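Local structure of galectin (6N44) at residues L16-L28 / F84-E98. The protein probably binds carbohydrates as a galectin with a galactoside-binding site, and its oligomeric assembly is critical for anti-parasitic activity in sheep. Numbering follows the deposited sequence.
Sequences LTVCYMVKIKANL and FVPGQPFELQFLVLE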
loop_
_atom_site.group_PDB
_atom_site.type_symbol
_atom_site.label_atom_id
_atom_site.label_comp_id
_atom_site.label_asym_id
_atom_site.label_seq_id
_atom_site.Cartn_x
_atom_site.Cartn_y
_atom_site.Cartn_z
ATOM N N LEU A 16 -6.990 -8.377 -5.852
ATOM C CA LEU A 16 -6.297 -8.024 -4.634
ATOM C C LEU A 16 -5.116 -8.958 -4.412
ATOM O O LEU A 16 -5.082 -10.094 -4.887
ATOM C CB LEU A 16 -7.231 -8.100 -3.426
ATOM C CG LEU A 16 -8.486 -7.220 -3.456
ATOM C CD1 LEU A 16 -9.210 -7.297 -2.118
ATOM C CD2 LEU A 16 -8.144 -5.783 -3.792
ATOM N N THR A 17 -4.143 -8.463 -3.669
ATOM C CA THR A 17 -3.098 -9.346 -3.187
ATOM C C THR A 17 -2.952 -9.139 -1.692
ATOM O O THR A 17 -3.703 -8.376 -1.076
ATOM C CB THR A 17 -1.763 -9.066 -3.876
ATOM O OG1 THR A 17 -1.308 -7.762 -3.484
ATOM C CG2 THR A 17 -1.887 -9.151 -5.400
ATOM N N VAL A 18 -1.934 -9.791 -1.134
ATOM C CA VAL A 18 -1.578 -9.721 0.276
ATOM C C VAL A 18 -0.836 -8.440 0.633
ATOM O O VAL A 18 -0.565 -8.184 1.818
ATOM C CB VAL A 18 -0.839 -11.063 0.451
ATOM C CG1 VAL A 18 0.616 -10.890 0.835
ATOM C CG2 VAL A 18 -1.623 -12.001 1.324
ATOM N N CYS A 19 -0.508 -7.611 -0.365
ATOM C CA CYS A 19 0.093 -6.296 -0.130
ATOM C C CYS A 19 -0.450 -5.377 -1.221
ATOM O O CYS A 19 0.152 -5.254 -2.289
ATOM C CB CYS A 19 1.616 -6.336 -0.154
ATOM S SG CYS A 19 2.326 -4.703 0.191
ATOM N N TYR A 20 -1.591 -4.749 -0.934
ATOM C CA TYR A 20 -2.384 -4.035 -1.932
ATOM C C TYR A 20 -2.980 -2.779 -1.310
ATOM O O TYR A 20 -3.497 -2.826 -0.192
ATOM C CB TYR A 20 -3.502 -4.941 -2.463
ATOM C CG TYR A 20 -4.233 -4.418 -3.672
ATOM C CD1 TYR A 20 -3.877 -4.839 -4.958
ATOM C CD2 TYR A 20 -5.281 -3.522 -3.539
ATOM C CE1 TYR A 20 -4.550 -4.377 -6.075
ATOM C CE2 TYR A 20 -5.971 -3.044 -4.651
ATOM C CZ TYR A 20 -5.597 -3.471 -5.910
ATOM O OH TYR A 20 -6.288 -3.021 -7.002
ATOM N N MET A 21 -2.930 -1.666 -2.037
ATOM C CA MET A 21 -3.397 -0.390 -1.517
ATOM C C MET A 21 -4.410 0.239 -2.456
ATOM O O MET A 21 -4.208 0.256 -3.674
ATOM C CB MET A 21 -2.263 0.593 -1.305
ATOM C CG MET A 21 -2.758 1.909 -0.699
ATOM S SD MET A 21 -1.413 3.078 -0.525
ATOM C CE MET A 21 -0.287 2.082 0.435
ATOM N N VAL A 22 -5.499 0.740 -1.871
ATOM C CA VAL A 22 -6.469 1.606 -2.530
ATOM C C VAL A 22 -6.380 2.970 -1.865
ATOM O O VAL A 22 -6.429 3.064 -0.631
ATOM C CB VAL A 22 -7.904 1.061 -2.402
ATOM C CG1 VAL A 22 -8.907 2.023 -3.092
ATOM C CG2 VAL A 22 -8.012 -0.369 -2.953
ATOM N N LYS A 23 -6.257 4.025 -2.668
ATOM C CA LYS A 23 -6.243 5.389 -2.153
ATOM C C LYS A 23 -7.329 6.193 -2.848
ATOM O O LYS A 23 -7.265 6.401 -4.063
ATOM C CB LYS A 23 -4.893 6.067 -2.359
ATOM C CG LYS A 23 -4.869 7.452 -1.712
ATOM C CD LYS A 23 -3.608 8.223 -2.001
ATOM C CE LYS A 23 -2.369 7.447 -1.581
ATOM N NZ LYS A 23 -1.158 8.344 -1.604
ATOM N N ILE A 24 -8.298 6.663 -2.069
ATOM C CA ILE A 24 -9.446 7.429 -2.552
ATOM C C ILE A 24 -9.321 8.852 -2.035
ATOM O O ILE A 24 -9.089 9.065 -0.839
ATOM C CB ILE A 24 -10.770 6.814 -2.067
ATOM C CG1 ILE A 24 -10.986 5.443 -2.708
ATOM C CG2 ILE A 24 -11.950 7.779 -2.316
ATOM C CD1 ILE A 24 -11.796 4.497 -1.838
ATOM N N LYS A 25 -9.494 9.828 -2.922
ATOM C CA LYS A 25 -9.543 11.230 -2.518
ATOM C C LYS A 25 -10.911 11.780 -2.895
ATOM O O LYS A 25 -11.301 11.723 -4.068
ATOM C CB LYS A 25 -8.421 12.034 -3.172
ATOM C CG LYS A 25 -7.028 11.574 -2.710
ATOM C CD LYS A 25 -5.917 12.402 -3.305
ATOM C CE LYS A 25 -4.592 11.972 -2.705
ATOM N NZ LYS A 25 -3.408 12.491 -3.440
ATOM N N ALA A 26 -11.642 12.295 -1.903
ATOM C CA ALA A 26 -13.023 12.723 -2.110
ATOM C C ALA A 26 -13.390 13.797 -1.091
ATOM O O ALA A 26 -12.610 14.128 -0.193
ATOM C CB ALA A 26 -13.986 11.531 -2.016
ATOM N N ASN A 27 -14.610 14.325 -1.231
ATOM C CA ASN A 27 -15.147 15.330 -0.325
ATOM C C ASN A 27 -16.649 15.118 -0.199
ATOM O O ASN A 27 -17.332 14.954 -1.216
ATOM C CB ASN A 27 -14.860 16.739 -0.846
ATOM C CG ASN A 27 -15.117 17.809 0.190
ATOM O OD1 ASN A 27 -15.727 17.553 1.241
ATOM N ND2 ASN A 27 -14.651 19.023 -0.095
ATOM N N LEU A 28 -17.160 15.139 1.031
ATOM C CA LEU A 28 -18.591 14.945 1.247
ATOM C C LEU A 28 -19.382 16.175 0.820
ATOM O O LEU A 28 -18.990 17.315 1.090
ATOM C CB LEU A 28 -18.881 14.638 2.715
ATOM C CG LEU A 28 -18.252 13.377 3.295
ATOM C CD1 LEU A 28 -18.213 13.500 4.801
ATOM C CD2 LEU A 28 -19.040 12.147 2.870
ATOM N N PHE A 84 -13.953 12.140 9.197
ATOM C CA PHE A 84 -14.542 12.720 7.985
ATOM C C PHE A 84 -15.221 14.037 8.330
ATOM O O PHE A 84 -16.350 14.045 8.811
ATOM C CB PHE A 84 -15.556 11.771 7.359
ATOM C CG PHE A 84 -15.003 10.453 6.981
ATOM C CD1 PHE A 84 -14.333 10.292 5.773
ATOM C CD2 PHE A 84 -15.167 9.355 7.817
ATOM C CE1 PHE A 84 -13.840 9.054 5.407
ATOM C CE2 PHE A 84 -14.684 8.121 7.460
ATOM C CZ PHE A 84 -14.012 7.960 6.250
ATOM N N VAL A 85 -14.549 15.151 8.063
ATOM C CA VAL A 85 -15.102 16.477 8.319
ATOM C C VAL A 85 -15.734 16.977 7.021
ATOM O O VAL A 85 -15.001 17.215 6.046
ATOM C CB VAL A 85 -14.028 17.452 8.811
ATOM C CG1 VAL A 85 -14.671 18.695 9.380
ATOM C CG2 VAL A 85 -13.113 16.776 9.828
ATOM N N PRO A 86 -17.065 17.154 6.956
ATOM C CA PRO A 86 -17.568 17.821 5.748
ATOM C C PRO A 86 -17.354 19.331 5.882
ATOM O O PRO A 86 -17.345 19.818 7.011
ATOM C CB PRO A 86 -19.065 17.448 5.723
ATOM C CG PRO A 86 -19.345 16.731 7.070
ATOM C CD PRO A 86 -18.133 16.929 7.945
ATOM N N GLY A 87 -17.102 20.050 4.796
ATOM C CA GLY A 87 -16.775 19.464 3.512
ATOM C C GLY A 87 -15.286 19.657 3.268
ATOM O O GLY A 87 -14.888 20.263 2.275
ATOM N N GLN A 88 -14.466 19.173 4.206
ATOM C CA GLN A 88 -13.026 19.117 3.999
ATOM C C GLN A 88 -12.698 17.927 3.111
ATOM O O GLN A 88 -13.228 16.836 3.335
ATOM C CB GLN A 88 -12.282 18.970 5.328
ATOM C CG GLN A 88 -12.418 20.148 6.269
ATOM C CD GLN A 88 -11.732 21.388 5.728
ATOM O OE1 GLN A 88 -10.514 21.399 5.523
ATOM N NE2 GLN A 88 -12.513 22.441 5.484
ATOM N N PRO A 89 -11.852 18.090 2.101
ATOM C CA PRO A 89 -11.416 16.922 1.330
ATOM C C PRO A 89 -10.633 15.970 2.220
ATOM O O PRO A 89 -9.898 16.391 3.117
ATOM C CB PRO A 89 -10.540 17.527 0.226
ATOM C CG PRO A 89 -11.042 18.954 0.105
ATOM C CD PRO A 89 -11.355 19.350 1.529
ATOM N N PHE A 90 -10.831 14.678 1.994
ATOM C CA PHE A 90 -10.178 13.647 2.785
ATOM C C PHE A 90 -9.483 12.657 1.864
ATOM O O PHE A 90 -9.806 12.529 0.673
ATOM C CB PHE A 90 -11.178 12.917 3.709
ATOM C CG PHE A 90 -12.344 12.261 2.978
ATOM C CD1 PHE A 90 -12.244 10.959 2.485
ATOM C CD2 PHE A 90 -13.543 12.939 2.800
ATOM C CE1 PHE A 90 -13.322 10.349 1.811
ATOM C CE2 PHE A 90 -14.628 12.332 2.117
ATOM C CZ PHE A 90 -14.517 11.041 1.632
ATOM N N GLU A 91 -8.521 11.957 2.442
ATOM C CA GLU A 91 -7.859 10.833 1.805
ATOM C C GLU A 91 -8.180 9.566 2.581
ATOM O O GLU A 91 -7.789 9.428 3.745
ATOM C CB GLU A 91 -6.350 11.053 1.749
ATOM C CG GLU A 91 -5.622 9.874 1.185
ATOM C CD GLU A 91 -4.123 10.107 1.159
ATOM O OE1 GLU A 91 -3.388 9.233 1.662
ATOM O OE2 GLU A 91 -3.700 11.177 0.660
ATOM N N LEU A 92 -8.880 8.644 1.936
ATOM C CA LEU A 92 -9.267 7.374 2.527
ATOM C C LEU A 92 -8.422 6.271 1.895
ATOM O O LEU A 92 -8.415 6.116 0.665
ATOM C CB LEU A 92 -10.760 7.128 2.320
ATOM C CG LEU A 92 -11.317 5.729 2.578
ATOM C CD1 LEU A 92 -11.198 5.324 4.058
ATOM C CD2 LEU A 92 -12.763 5.685 2.116
ATOM N N GLN A 93 -7.712 5.513 2.732
ATOM C CA GLN A 93 -6.852 4.426 2.267
ATOM C C GLN A 93 -7.319 3.088 2.813
ATOM O O GLN A 93 -7.570 2.961 4.020
ATOM C CB GLN A 93 -5.400 4.633 2.702
ATOM C CG GLN A 93 -4.637 5.686 1.943
ATOM C CD GLN A 93 -3.271 5.888 2.561
ATOM O OE1 GLN A 93 -3.158 6.427 3.672
ATOM N NE2 GLN A 93 -2.227 5.400 1.878
ATOM N N PHE A 94 -7.366 2.081 1.940
ATOM C CA PHE A 94 -7.537 0.695 2.348
ATOM C C PHE A 94 -6.265 -0.061 2.024
ATOM O O PHE A 94 -5.784 -0.032 0.887
ATOM C CB PHE A 94 -8.732 0.021 1.648
ATOM C CG PHE A 94 -10.054 0.652 1.960
ATOM C CD1 PHE A 94 -10.528 1.710 1.197
ATOM C CD2 PHE A 94 -10.822 0.193 3.013
ATOM C CE1 PHE A 94 -11.761 2.308 1.471
ATOM C CE2 PHE A 94 -12.058 0.779 3.305
ATOM C CZ PHE A 94 -12.531 1.842 2.525
ATOM N N LEU A 95 -5.733 -0.740 3.022
ATOM C CA LEU A 95 -4.558 -1.583 2.883
ATOM C C LEU A 95 -5.000 -3.028 3.020
ATOM O O LEU A 95 -5.496 -3.417 4.080
ATOM C CB LEU A 95 -3.529 -1.221 3.953
ATOM C CG LEU A 95 -2.181 -1.919 3.868
ATOM C CD1 LEU A 95 -1.535 -1.695 2.500
ATOM C CD2 LEU A 95 -1.301 -1.395 5.014
ATOM N N VAL A 96 -4.844 -3.813 1.954
ATOM C CA VAL A 96 -5.204 -5.226 1.990
ATOM C C VAL A 96 -3.968 -6.030 2.396
ATOM O O VAL A 96 -2.936 -6.004 1.716
ATOM C CB VAL A 96 -5.770 -5.706 0.642
ATOM C CG1 VAL A 96 -6.325 -7.104 0.778
ATOM C CG2 VAL A 96 -6.854 -4.748 0.146
ATOM N N LEU A 97 -4.063 -6.718 3.521
ATOM C CA LEU A 97 -3.011 -7.602 4.010
ATOM C C LEU A 97 -3.531 -9.030 4.050
ATOM O O LEU A 97 -4.706 -9.286 3.800
ATOM C CB LEU A 97 -2.524 -7.188 5.400
ATOM C CG LEU A 97 -1.859 -5.815 5.627
ATOM C CD1 LEU A 97 -1.195 -5.243 4.374
ATOM C CD2 LEU A 97 -2.721 -4.781 6.312
ATOM N N GLU A 98 -2.647 -9.961 4.425
ATOM C CA GLU A 98 -3.042 -11.367 4.504
ATOM C C GLU A 98 -4.184 -11.576 5.500
ATOM O O GLU A 98 -5.077 -12.397 5.273
ATOM C CB GLU A 98 -1.823 -12.227 4.868
ATOM C CG GLU A 98 -2.119 -13.590 5.456
ATOM C CD GLU A 98 -2.358 -13.535 6.948
ATOM O OE1 GLU A 98 -1.622 -12.799 7.648
ATOM O OE2 GLU A 98 -3.317 -14.195 7.405
HETATM O O HOH W 1 0.126 -9.426 4.147
HETATM O O HOH W 2 -1.779 11.316 -1.577
HETATM O O HOH W 3 -0.885 9.369 1.154
HETATM O O HOH W 4 -15.739 15.614 3.305
#
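Tyr20, Val22, Ile24 and Ala26 form the hydrogen-bonded antiparallel pairs with Val96, Phe94, Leu92 and Phe90, and eight N-H...O bonds join strands 19-28 and 90-97. The strand axes, 4.7 Å apart at closest, run at 166°, nearly antiparallel, and Val22 N reaches Phe94 O at 2.9 Å. These residues place their side chains on one face of the sheet, where Val22, Ile24, Leu92 and Phe94 face the core. Ile24 CD1 lies in plane at the edge of the Phe94 ring, 4.0 Å from CE1. The Phe90 ring lies against Ala26 on the partner strand: chi1 of 58° sets CG between backbone N and carbonyl carbon, which turns the ring across strand 19-28. Ala26 O then sits over one face of the Phe90 ring and Ala26 CB is 3.7 Å from Phe90 CZ, while Phe84 CD1 is centred over the opposite face. Leu28 CG approaches the Phe90 ring at CE2, and Leu28 CD1 reaches Phe84 CB and Pro86 CG.

On the other face, the carboxylate of Glu91 lies near Lys23 and Lys25 without a salt bridge. Lys23 NZ is 4.1 Å from Glu91 OE1, and Lys25 NZ is 4.3 Å from Glu91 OE2. Two waters close the gap: one donates to OE1 and accepts from Lys23 NZ, the other donates to OE2 and accepts from both lysines. Gln93 NE2 makes a weak bond of 3.4 Å to Met21 SD; its stronger partner is Cys19 O of the second subunit.

Further out, Phe94 meets Phe42 and Phe56 edge-to-face, linking these strands to the opposing sheet of the galectin beta-sandwich. Beside Met21, Gln93 and Leu95, the Glu91 charge is thus met through water, consistent with a solvated lysine-glutamate cluster.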